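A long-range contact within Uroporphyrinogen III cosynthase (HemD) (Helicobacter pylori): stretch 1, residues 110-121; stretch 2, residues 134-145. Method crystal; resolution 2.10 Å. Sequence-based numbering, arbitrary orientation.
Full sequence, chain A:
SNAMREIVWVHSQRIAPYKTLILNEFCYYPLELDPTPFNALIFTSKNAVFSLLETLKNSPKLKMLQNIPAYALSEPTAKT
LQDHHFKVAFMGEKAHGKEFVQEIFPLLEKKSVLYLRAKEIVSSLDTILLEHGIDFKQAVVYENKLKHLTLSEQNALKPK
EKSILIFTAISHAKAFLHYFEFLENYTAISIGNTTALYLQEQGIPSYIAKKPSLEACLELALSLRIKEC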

ATOM      1  N   LYS A 110      12.717   4.003 -24.502  1.00 32.47           N
ATOM      2  CA  LYS A 110      12.068   4.132 -25.811  1.00 32.29           C
ATOM      3  C   LYS A 110      10.560   3.849 -25.800  1.00 31.19           C
ATOM      4  O   LYS A 110       9.950   3.732 -26.867  1.00 31.38           O
ATOM      5  CB  LYS A 110      12.768   3.269 -26.874  1.00 32.83           C
ATOM      6  CG  LYS A 110      14.291   3.202 -26.756  1.00 35.45           C
ATOM      7  CD  LYS A 110      14.991   3.934 -27.875  1.00 39.65           C
ATOM      8  CE  LYS A 110      16.076   3.054 -28.457  1.00 38.98           C
ATOM      9  NZ  LYS A 110      17.066   3.832 -29.233  1.00 41.49           N
ATOM     10  N   LYS A 111       9.955   3.784 -24.609  1.00 29.71           N
ATOM     11  CA  LYS A 111       8.504   3.581 -24.472  1.00 28.35           C
ATOM     12  C   LYS A 111       7.784   4.854 -23.991  1.00 27.61           C
ATOM     13  O   LYS A 111       8.385   5.672 -23.308  1.00 26.35           O
ATOM     14  CB  LYS A 111       8.196   2.455 -23.479  1.00 28.93           C
ATOM     15  CG  LYS A 111       8.807   1.083 -23.790  1.00 30.69           C
ATOM     16  CD  LYS A 111       8.280   0.463 -25.063  1.00 32.74           C
ATOM     17  CE  LYS A 111       8.871  -0.929 -25.278  1.00 34.87           C
ATOM     18  NZ  LYS A 111       7.833  -1.963 -25.083  1.00 39.63           N
ATOM     19  N   SER A 112       6.498   4.994 -24.339  1.00 26.24           N
ATOM     20  CA  SER A 112       5.609   6.005 -23.732  1.00 26.18           C
ATOM     21  C   SER A 112       4.845   5.367 -22.579  1.00 25.28           C
ATOM     22  O   SER A 112       3.956   4.547 -22.803  1.00 24.00           O
ATOM     23  CB  SER A 112       4.602   6.523 -24.746  1.00 25.83           C
ATOM     24  OG  SER A 112       5.231   7.423 -25.628  1.00 29.58           O
ATOM     25  N   VAL A 113       5.196   5.767 -21.358  1.00 24.70           N
ATOM     26  CA  VAL A 113       4.749   5.098 -20.137  1.00 24.50           C
ATOM     27  C   VAL A 113       3.688   5.902 -19.361  1.00 24.73           C
ATOM     28  O   VAL A 113       3.798   7.127 -19.184  1.00 25.22           O
ATOM     29  CB  VAL A 113       5.950   4.814 -19.190  1.00 24.94           C
ATOM     30  CG1 VAL A 113       5.487   4.058 -17.935  1.00 25.18           C
ATOM     31  CG2 VAL A 113       7.063   4.047 -19.911  1.00 23.53           C
ATOM     32  N   LEU A 114       2.656   5.203 -18.915  1.00 24.13           N
ATOM     33  CA  LEU A 114       1.643   5.796 -18.074  1.00 23.86           C
ATOM     34  C   LEU A 114       1.745   5.148 -16.710  1.00 23.59           C
ATOM     35  O   LEU A 114       1.545   3.936 -16.569  1.00 23.66           O
ATOM     36  CB  LEU A 114       0.248   5.569 -18.648  1.00 23.59           C
ATOM     37  CG  LEU A 114      -0.923   6.132 -17.822  1.00 22.87           C
ATOM     38  CD1 LEU A 114      -0.804   7.671 -17.571  1.00 20.83           C
ATOM     39  CD2 LEU A 114      -2.211   5.815 -18.538  1.00 23.00           C
ATOM     40  N   TYR A 115       2.076   5.964 -15.721  1.00 23.46           N
ATOM     41  CA  TYR A 115       2.179   5.517 -14.336  1.00 24.05           C
ATOM     42  C   TYR A 115       0.858   5.755 -13.603  1.00 23.89           C
ATOM     43  O   TYR A 115       0.470   6.891 -13.373  1.00 22.99           O
ATOM     44  CB  TYR A 115       3.323   6.276 -13.653  1.00 24.10           C
ATOM     45  CG  TYR A 115       3.519   5.990 -12.187  1.00 26.02           C
ATOM     46  CD1 TYR A 115       3.254   4.726 -11.644  1.00 27.91           C
ATOM     47  CD2 TYR A 115       4.034   6.974 -11.345  1.00 28.18           C
ATOM     48  CE1 TYR A 115       3.464   4.465 -10.280  1.00 28.93           C
ATOM     49  CE2 TYR A 115       4.256   6.727  -9.988  1.00 28.46           C
ATOM     50  CZ  TYR A 115       3.973   5.480  -9.460  1.00 29.19           C
ATOM     51  OH  TYR A 115       4.194   5.256  -8.112  1.00 28.06           O
ATOM     52  N   LEU A 116       0.179   4.678 -13.225  1.00 24.04           N
ATOM     53  CA  LEU A 116      -1.078   4.799 -12.471  1.00 24.72           C
ATOM     54  C   LEU A 116      -0.738   4.748 -10.989  1.00 25.38           C
ATOM     55  O   LEU A 116      -0.265   3.721 -10.474  1.00 25.64           O
ATOM     56  CB  LEU A 116      -2.091   3.723 -12.911  1.00 24.04           C
ATOM     57  CG  LEU A 116      -2.257   3.904 -14.444  1.00 25.72           C
ATOM     58  CD1 LEU A 116      -2.434   2.631 -15.237  1.00 26.41           C
ATOM     59  CD2 LEU A 116      -3.290   4.950 -14.875  1.00 24.48           C
ATOM     60  N   ARG A 117      -0.947   5.872 -10.309  1.00 25.78           N
ATOM     61  CA  ARG A 117      -0.288   6.086  -9.022  1.00 26.28           C
ATOM     62  C   ARG A 117      -1.196   6.586  -7.886  1.00 26.56           C
ATOM     63  O   ARG A 117      -2.346   6.992  -8.115  1.00 26.99           O
ATOM     64  CB  ARG A 117       0.887   7.056  -9.215  1.00 25.76           C
ATOM     65  CG  ARG A 117       0.456   8.468  -9.615  1.00 27.12           C
ATOM     66  CD  ARG A 117       1.518   9.517  -9.274  1.00 29.07           C
ATOM     67  NE  ARG A 117       1.826   9.570  -7.836  1.00 29.97           N
ATOM     68  CZ  ARG A 117       2.974  10.018  -7.321  1.00 31.39           C
ATOM     69  NH1 ARG A 117       3.958  10.458  -8.108  1.00 30.00           N
ATOM     70  NH2 ARG A 117       3.143  10.026  -6.004  1.00 32.53           N
ATOM     71  N   ALA A 118      -0.644   6.555  -6.675  1.00 26.85           N
ATOM     72  CA  ALA A 118      -1.233   7.159  -5.495  1.00 27.42           C
ATOM     73  C   ALA A 118      -1.052   8.674  -5.514  1.00 28.05           C
ATOM     74  O   ALA A 118      -0.106   9.200  -6.115  1.00 27.36           O
ATOM     75  CB  ALA A 118      -0.592   6.589  -4.249  1.00 26.85           C
ATOM     76  N   LYS A 119      -1.969   9.367  -4.847  1.00 29.06           N
ATOM     77  CA  LYS A 119      -1.876  10.813  -4.685  1.00 31.12           C
ATOM     78  C   LYS A 119      -0.687  11.153  -3.816  1.00 31.78           C
ATOM     79  O   LYS A 119       0.012  12.119  -4.064  1.00 31.95           O
ATOM     80  CB  LYS A 119      -3.145  11.366  -4.022  1.00 31.27           C
ATOM     81  CG  LYS A 119      -3.237  12.887  -4.047  1.00 33.66           C
ATOM     82  CD  LYS A 119      -4.684  13.351  -3.964  1.00 37.82           C
ATOM     83  CE  LYS A 119      -4.844  14.790  -4.468  1.00 40.46           C
ATOM     84  NZ  LYS A 119      -6.204  14.997  -5.100  1.00 40.37           N
ATOM     85  N   GLU A 120      -0.479  10.353  -2.780  1.00 33.12           N
ATOM     86  CA  GLU A 120       0.561  10.628  -1.802  1.00 34.42           C
ATOM     87  C   GLU A 120       1.913  10.191  -2.340  1.00 34.82           C
ATOM     88  O   GLU A 120       2.011   9.278  -3.163  1.00 34.81           O
ATOM     89  CB  GLU A 120       0.240   9.970  -0.446  1.00 34.19           C
ATOM     90  CG  GLU A 120       0.069   8.448  -0.497  1.00 36.89           C
ATOM     91  CD  GLU A 120      -1.350   7.980  -0.873  1.00 39.63           C
ATOM     92  OE1 GLU A 120      -1.598   6.754  -0.824  1.00 42.56           O
ATOM     93  OE2 GLU A 120      -2.219   8.815  -1.204  1.00 39.41           O
ATOM     94  N   ILE A 121       2.949  10.881  -1.875  1.00 35.50           N
ATOM     95  CA  ILE A 121       4.313  10.617  -2.268  1.00 35.97           C
ATOM     96  C   ILE A 121       4.876   9.534  -1.355  1.00 36.86           C
ATOM     97  O   ILE A 121       5.024   9.746  -0.159  1.00 36.25           O
ATOM     98  CB  ILE A 121       5.144  11.933  -2.204  1.00 36.13           C
ATOM     99  CG1 ILE A 121       4.671  12.889  -3.320  1.00 35.49           C
ATOM    100  CG2 ILE A 121       6.665  11.659  -2.278  1.00 35.23           C
ATOM    101  CD1 ILE A 121       5.106  14.311  -3.140  1.00 36.10           C
ATOM    102  N   ILE A 134      13.150   8.264 -18.832  1.00 35.35           N
ATOM    103  CA  ILE A 134      11.971   7.588 -19.365  1.00 34.12           C
ATOM    104  C   ILE A 134      10.881   8.609 -19.714  1.00 33.68           C
ATOM    105  O   ILE A 134      10.594   9.507 -18.924  1.00 33.30           O
ATOM    106  CB  ILE A 134      11.407   6.537 -18.367  1.00 34.22           C
ATOM    107  CG1 ILE A 134      12.508   5.577 -17.873  1.00 34.03           C
ATOM    108  CG2 ILE A 134      10.204   5.791 -18.962  1.00 33.66           C
ATOM    109  CD1 ILE A 134      13.207   4.740 -18.949  1.00 33.30           C
ATOM    110  N   ASP A 135      10.303   8.467 -20.908  1.00 32.75           N
ATOM    111  CA  ASP A 135       9.176   9.277 -21.362  1.00 32.10           C
ATOM    112  C   ASP A 135       7.903   8.771 -20.668  1.00 31.44           C
ATOM    113  O   ASP A 135       7.365   7.716 -21.034  1.00 30.13           O
ATOM    114  CB  ASP A 135       9.044   9.132 -22.892  1.00 33.00           C
ATOM    115  CG  ASP A 135       7.913   9.973 -23.487  1.00 34.86           C
ATOM    116  OD1 ASP A 135       7.187  10.671 -22.741  1.00 35.11           O
ATOM    117  OD2 ASP A 135       7.761   9.924 -24.730  1.00 37.10           O
ATOM    118  N   PHE A 136       7.431   9.516 -19.669  1.00 30.47           N
ATOM    119  CA  PHE A 136       6.280   9.074 -18.877  1.00 30.59           C
ATOM    120  C   PHE A 136       5.306  10.206 -18.527  1.00 30.12           C
ATOM    121  O   PHE A 136       5.693  11.378 -18.452  1.00 30.17           O
ATOM    122  CB  PHE A 136       6.738   8.347 -17.599  1.00 30.75           C
ATOM    123  CG  PHE A 136       7.202   9.272 -16.507  1.00 31.47           C
ATOM    124  CD1 PHE A 136       8.463   9.862 -16.563  1.00 32.35           C
ATOM    125  CD2 PHE A 136       6.366   9.566 -15.422  1.00 32.88           C
ATOM    126  CE1 PHE A 136       8.896  10.739 -15.549  1.00 33.11           C
ATOM    127  CE2 PHE A 136       6.789  10.437 -14.405  1.00 32.50           C
ATOM    128  CZ  PHE A 136       8.055  11.022 -14.474  1.00 32.92           C
ATOM    129  N   LYS A 137       4.043   9.830 -18.347  1.00 29.43           N
ATOM    130  CA  LYS A 137       3.038  10.652 -17.689  1.00 29.29           C
ATOM    131  C   LYS A 137       2.525   9.916 -16.439  1.00 28.74           C
ATOM    132  O   LYS A 137       2.602   8.681 -16.357  1.00 28.34           O
ATOM    133  CB  LYS A 137       1.877  10.989 -18.643  1.00 30.24           C
ATOM    134  CG  LYS A 137       2.251  11.939 -19.810  1.00 32.56           C
ATOM    135  CD  LYS A 137       2.847  13.279 -19.301  1.00 35.93           C
ATOM    136  CE  LYS A 137       3.204  14.239 -20.436  1.00 38.99           C
ATOM    137  NZ  LYS A 137       4.203  13.665 -21.388  1.00 39.26           N
ATOM    138  N   GLN A 138       2.029  10.677 -15.470  1.00 27.91           N
ATOM    139  CA  GLN A 138       1.475  10.138 -14.221  1.00 28.05           C
ATOM    140  C   GLN A 138       0.015  10.514 -14.119  1.00 27.55           C
ATOM    141  O   GLN A 138      -0.350  11.653 -14.432  1.00 27.74           O
ATOM    142  CB  GLN A 138       2.137  10.789 -13.013  1.00 28.24           C
ATOM    143  CG  GLN A 138       3.618  10.736 -12.992  1.00 29.90           C
ATOM    144  CD  GLN A 138       4.159  11.221 -11.669  1.00 31.20           C
ATOM    145  OE1 GLN A 138       4.370  12.417 -11.468  1.00 35.68           O
ATOM    146  NE2 GLN A 138       4.404  10.302 -10.776  1.00 29.70           N
ATOM    147  N   ALA A 139      -0.812   9.580 -13.667  1.00 26.32           N
ATOM    148  CA  ALA A 139      -2.183   9.905 -13.279  1.00 26.59           C
ATOM    149  C   ALA A 139      -2.474   9.304 -11.914  1.00 25.99           C
ATOM    150  O   ALA A 139      -2.278   8.108 -11.695  1.00 25.56           O
ATOM    151  CB  ALA A 139      -3.189   9.403 -14.307  1.00 26.05           C
ATOM    152  N   VAL A 140      -2.945  10.162 -11.017  1.00 25.83           N
ATOM    153  CA  VAL A 140      -3.400   9.804  -9.688  1.00 24.98           C
ATOM    154  C   VAL A 140      -4.757   9.076  -9.772  1.00 25.24           C
ATOM    155  O   VAL A 140      -5.770   9.662 -10.156  1.00 25.06           O
ATOM    156  CB  VAL A 140      -3.544  11.094  -8.838  1.00 25.33           C
ATOM    157  CG1 VAL A 140      -4.227  10.806  -7.490  1.00 24.97           C
ATOM    158  CG2 VAL A 140      -2.156  11.770  -8.639  1.00 25.94           C
ATOM    159  N   VAL A 141      -4.792   7.801  -9.406  1.00 25.06           N
ATOM    160  CA  VAL A 141      -6.061   7.067  -9.467  1.00 25.02           C
ATOM    161  C   VAL A 141      -6.568   6.633  -8.094  1.00 25.52           C
ATOM    162  O   VAL A 141      -7.666   6.078  -7.972  1.00 25.59           O
ATOM    163  CB  VAL A 141      -6.003   5.866 -10.457  1.00 24.72           C
ATOM    164  CG1 VAL A 141      -5.686   6.378 -11.903  1.00 25.71           C
ATOM    165  CG2 VAL A 141      -4.989   4.836 -10.009  1.00 22.63           C
ATOM    166  N   TYR A 142      -5.774   6.875  -7.054  1.00 26.17           N
ATOM    167  CA  TYR A 142      -6.250   6.571  -5.701  1.00 27.36           C
ATOM    168  C   TYR A 142      -5.520   7.367  -4.635  1.00 28.44           C
ATOM    169  O   TYR A 142      -4.446   7.921  -4.882  1.00 27.58           O
ATOM    170  CB  TYR A 142      -6.205   5.055  -5.392  1.00 26.56           C
ATOM    171  CG  TYR A 142      -4.832   4.546  -5.030  1.00 26.57           C
ATOM    172  CD1 TYR A 142      -3.924   4.192  -6.024  1.00 25.69           C
ATOM    173  CD2 TYR A 142      -4.425   4.435  -3.695  1.00 26.33           C
ATOM    174  CE1 TYR A 142      -2.654   3.738  -5.719  1.00 24.97           C
ATOM    175  CE2 TYR A 142      -3.123   3.974  -3.374  1.00 26.36           C
ATOM    176  CZ  TYR A 142      -2.262   3.623  -4.402  1.00 25.43           C
ATOM    177  OH  TYR A 142      -0.989   3.173  -4.143  1.00 28.05           O
ATOM    178  N   GLU A 143      -6.139   7.411  -3.453  1.00 30.21           N
ATOM    179  CA  GLU A 143      -5.549   8.020  -2.277  1.00 31.49           C
ATOM    180  C   GLU A 143      -5.865   7.157  -1.060  1.00 32.10           C
ATOM    181  O   GLU A 143      -6.985   6.642  -0.919  1.00 32.39           O
ATOM    182  CB  GLU A 143      -6.090   9.433  -2.086  1.00 31.77           C
ATOM    183  CG  GLU A 143      -5.347  10.223  -1.031  1.00 36.22           C
ATOM    184  CD  GLU A 143      -5.922  11.611  -0.801  1.00 41.28           C
ATOM    185  OE1 GLU A 143      -6.975  11.945  -1.386  1.00 42.76           O
ATOM    186  OE2 GLU A 143      -5.310  12.376  -0.025  1.00 45.17           O
ATOM    187  N   ASN A 144      -4.862   6.973  -0.207  1.00 32.44           N
ATOM    188  CA  ASN A 144      -5.026   6.257   1.045  1.00 33.47           C
ATOM    189  C   ASN A 144      -5.257   7.315   2.107  1.00 33.57           C
ATOM    190  O   ASN A 144      -4.366   8.112   2.407  1.00 33.66           O
ATOM    191  CB  ASN A 144      -3.788   5.405   1.358  1.00 34.17           C
ATOM    192  CG  ASN A 144      -3.940   4.594   2.639  1.00 36.19           C
ATOM    193  OD1 ASN A 144      -5.044   4.184   3.012  1.00 37.31           O
ATOM    194  ND2 ASN A 144      -2.817   4.350   3.316  1.00 40.22           N
ATOM    195  N   LYS A 145      -6.468   7.329   2.649  1.00 32.91           N
ATOM    196  CA  LYS A 145      -6.967   8.442   3.440  1.00 33.31           C
ATOM    197  C   LYS A 145      -7.405   7.992   4.840  1.00 31.83           C
ATOM    198  O   LYS A 145      -7.977   6.909   4.999  1.00 30.94           O
ATOM    199  CB  LYS A 145      -8.193   9.007   2.717  1.00 34.07           C
ATOM    200  CG  LYS A 145      -8.395  10.482   2.854  1.00 37.99           C
ATOM    201  CD  LYS A 145      -9.395  10.959   1.800  1.00 42.16           C
ATOM    202  CE  LYS A 145      -9.837  12.392   2.060  1.00 44.38           C
ATOM    203  NZ  LYS A 145     -10.825  12.441   3.178  1.00 46.69           N
TER
HETATM  204  O   HOH W   1      10.834   6.232 -22.546  1.00 32.76           O
HETATM  205  O   HOH W   2       0.911   4.079  -6.322  1.00 34.15           O

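The two stretches lie side by side as parallel β-strands, their N-to-C directions 37° apart and their axes approaching to 4.6 Å. As is usual for parallel pairing, alternate residues of the first strand bond through both N and O to two residues flanking their partner. V113 N donates to D135 O (2.9 Å) and V113 O accepts from K137 N (2.8 Å); Y115 N then reaches K137 O (2.8 Å) and Y115 O receives A139 N (3.0 Å); R117 N bonds to A139 O (2.9 Å) and R117 O to V141 N (2.9 Å). Between these bonds, CA-H...O contacts such as F136 CA to V113 O (3.2 Å) supplement the ladder.

The register, in which R117 faces V140, slips by one residue so that A118 pairs with Y142. This β-bulge is accommodated at V141, whose psi of -5° departs from extended geometry. Beyond it the pairing resumes, with K119 N donating to Y142 O (2.9 Å). Two waters also bridge the stretches: water 1 donates to K111 O (2.6 Å) and accepts from D135 N (2.8 Å), while water 2 accepts from A118 N (2.9 Å) and lies 3.0 Å from Y142 OH, joining the backbone of one strand to a side chain of the other.

Side chains of paired residues share a face of the sheet. On the face carrying L114, L116 and A139, L114 and L116 make loose apolar contacts: L114 CD1 lies 4.4 Å from A139 CB, and L116 CD2 reaches V141 CG1, in the bulge, at 4.1 Å. Further along this face, the Y142 side chain, with chi1 in the p well, brings its ring back to the first strand, where A118 CB sits over one ring face, 3.4 Å from Y142 CZ.

The other face begins with V113, whose CG2 packs against I134 CG2 at 3.7 Å and whose CB lies 4.0 Å from F136 CB. Farther along, the amide end of Q138 lies at the edge of the Y115 ring and also at the edge of the R117 guanidinium. The arginine is held by its own stretch, R117 NE donating to A118 O (2.6 Å) and R117 NH2 to E120 O (3.1 Å); these bonds tie its side chain to the backbone of the residues that follow. Beyond the first strand, K119 CB rests on V140 CG1 (3.7 Å), and the E120 carboxylate reaches the second strand, accepting weak hydrogen bonds from N144 N at E120 OE1 (3.3 Å) and E120 OE2 (3.4 Å).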